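Local coordinates for uncharacterized protein (Neisseria meningitidis serogroup B, PDB 3NYM) that is of unknown function but forms a largely helical two-chain assembly and belongs to a family that is itself uncharacterised, at residues Y67-C71 against S86-A90. Sequence-based numbering, arbitrary orientation.
Sequences YMEVC and SLFMA
Y67 and M89 meet on one flank of an antiparallel helical hairpin, built from helices 64-76 and 83-113; the axes of segments 67-71 and 86-90 approach to 8.0 Å, their N-to-C directions 160° apart. The contact exemplifies a general principle: small residues facing the partner helix, here S86 and A90, probably help to allow this approach, while the larger Y67 and M89 pack together on a partly exposed flank. Y67 CB rests 3.6 Å from S86 O and 3.8 Å from A90 N, and the ring continues from there to the M89 side chain. One face of the ring takes M89 CB over its centre, 3.3 Å from the centroid and only 6° off the normal, a CH-pi contact. Farther out, M89 CG passes over Y67 CE2 and CZ, and the chain, bent at chi2 and chi3, brings its methyl CE to within 3.6 Å of Y67 OH. The selenium of this selenomethionine sits obliquely to the ring, a Met-aromatic contact. Centrally, S86 CB lies 3.4 Å from Y67 O; the S86 hydroxyl, turned beside its own backbone N (chi1 -62°), is hydrogen-bonded to I82 O one turn back. The other flank is buried and apolar, and V17 and L112 of the second subunit pack on C71 and L87. There C71 SG touches L87 CG, and the selenium of M68 lies 3.4 Å from A90 CB.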
loop_
_atom_site.group_PDB
_atom_site.type_symbol
_atom_site.label_atom_id
_atom_site.label_comp_id
_atom_site.label_asym_id
_atom_site.label_seq_id
_atom_site.Cartn_x
_atom_site.Cartn_y
_atom_site.Cartn_z
ATOM N N TYR A 67 12.952 -1.240 10.871
ATOM C CA TYR A 67 12.361 -0.866 12.148
ATOM C C TYR A 67 11.726 -2.071 12.845
ATOM O O TYR A 67 11.780 -2.197 14.072
ATOM C CB TYR A 67 11.367 0.291 11.987
ATOM C CG TYR A 67 12.021 1.664 12.084
ATOM C CD1 TYR A 67 12.125 2.483 10.970
ATOM C CD2 TYR A 67 12.552 2.125 13.285
ATOM C CE1 TYR A 67 12.722 3.731 11.046
ATOM C CE2 TYR A 67 13.164 3.381 13.373
ATOM C CZ TYR A 67 13.234 4.177 12.243
ATOM O OH TYR A 67 13.825 5.412 12.311
HETATM N N MSE A 68 11.124 -2.962 12.067
HETATM C CA MSE A 68 10.545 -4.163 12.655
HETATM C C MSE A 68 11.656 -5.031 13.253
HETATM O O MSE A 68 11.472 -5.648 14.303
HETATM C CB MSE A 68 9.742 -4.950 11.616
HETATM C CG MSE A 68 8.408 -4.317 11.251
HETATM SE SE MSE A 68 7.256 -3.928 12.783
HETATM C CE MSE A 68 7.347 -5.655 13.679
ATOM N N GLU A 69 12.818 -5.052 12.597
ATOM C CA GLU A 69 13.922 -5.907 13.048
ATOM C C GLU A 69 14.519 -5.348 14.334
ATOM O O GLU A 69 14.937 -6.106 15.213
ATOM C CB GLU A 69 15.012 -6.041 11.970
ATOM C CG GLU A 69 14.503 -6.444 10.564
ATOM C CD GLU A 69 13.975 -7.880 10.466
ATOM O OE1 GLU A 69 14.054 -8.620 11.470
ATOM O OE2 GLU A 69 13.483 -8.270 9.378
ATOM N N VAL A 70 14.562 -4.019 14.434
ATOM C CA VAL A 70 15.036 -3.363 15.646
ATOM C C VAL A 70 14.057 -3.626 16.781
ATOM O O VAL A 70 14.467 -3.806 17.931
ATOM C CB VAL A 70 15.226 -1.844 15.443
ATOM C CG1 VAL A 70 15.451 -1.150 16.764
ATOM C CG2 VAL A 70 16.407 -1.569 14.503
ATOM N N CYS A 71 12.764 -3.649 16.461
ATOM C CA CYS A 71 11.750 -3.975 17.465
ATOM C C CYS A 71 12.001 -5.355 18.094
ATOM O O CYS A 71 12.026 -5.491 19.323
ATOM C CB CYS A 71 10.346 -3.917 16.856
ATOM S SG CYS A 71 9.026 -4.409 17.997
ATOM N N SER A 86 10.416 1.741 17.843
ATOM C CA SER A 86 10.629 1.023 16.596
ATOM C C SER A 86 9.316 0.573 15.955
ATOM O O SER A 86 9.151 0.665 14.743
ATOM C CB SER A 86 11.555 -0.167 16.829
ATOM O OG SER A 86 12.824 0.288 17.271
ATOM N N LEU A 87 8.385 0.079 16.762
ATOM C CA LEU A 87 7.043 -0.252 16.264
ATOM C C LEU A 87 6.336 0.970 15.707
ATOM O O LEU A 87 5.654 0.897 14.679
ATOM C CB LEU A 87 6.177 -0.834 17.386
ATOM C CG LEU A 87 5.879 -2.323 17.417
ATOM C CD1 LEU A 87 4.872 -2.592 18.527
ATOM C CD2 LEU A 87 5.345 -2.793 16.086
ATOM N N PHE A 88 6.481 2.094 16.403
ATOM C CA PHE A 88 5.864 3.346 15.976
ATOM C C PHE A 88 6.379 3.743 14.602
ATOM O O PHE A 88 5.601 4.095 13.702
ATOM C CB PHE A 88 6.155 4.453 16.993
ATOM C CG PHE A 88 5.771 5.817 16.525
ATOM C CD1 PHE A 88 4.454 6.237 16.572
ATOM C CD2 PHE A 88 6.735 6.693 16.044
ATOM C CE1 PHE A 88 4.101 7.511 16.137
ATOM C CE2 PHE A 88 6.390 7.961 15.614
ATOM C CZ PHE A 88 5.072 8.372 15.662
HETATM N N MSE A 89 7.693 3.673 14.428
HETATM C CA MSE A 89 8.287 4.057 13.149
HETATM C C MSE A 89 7.926 3.051 12.047
HETATM O O MSE A 89 7.690 3.444 10.903
HETATM C CB MSE A 89 9.797 4.236 13.270
HETATM C CG MSE A 89 10.193 5.442 14.130
HETATM SE SE MSE A 89 9.593 7.150 13.375
HETATM C CE MSE A 89 10.666 7.130 11.750
ATOM N N ALA A 90 7.886 1.763 12.377
ATOM C CA ALA A 90 7.379 0.773 11.402
ATOM C C ALA A 90 5.975 1.146 10.940
ATOM O O ALA A 90 5.639 1.031 9.753
ATOM C CB ALA A 90 7.378 -0.646 11.987
#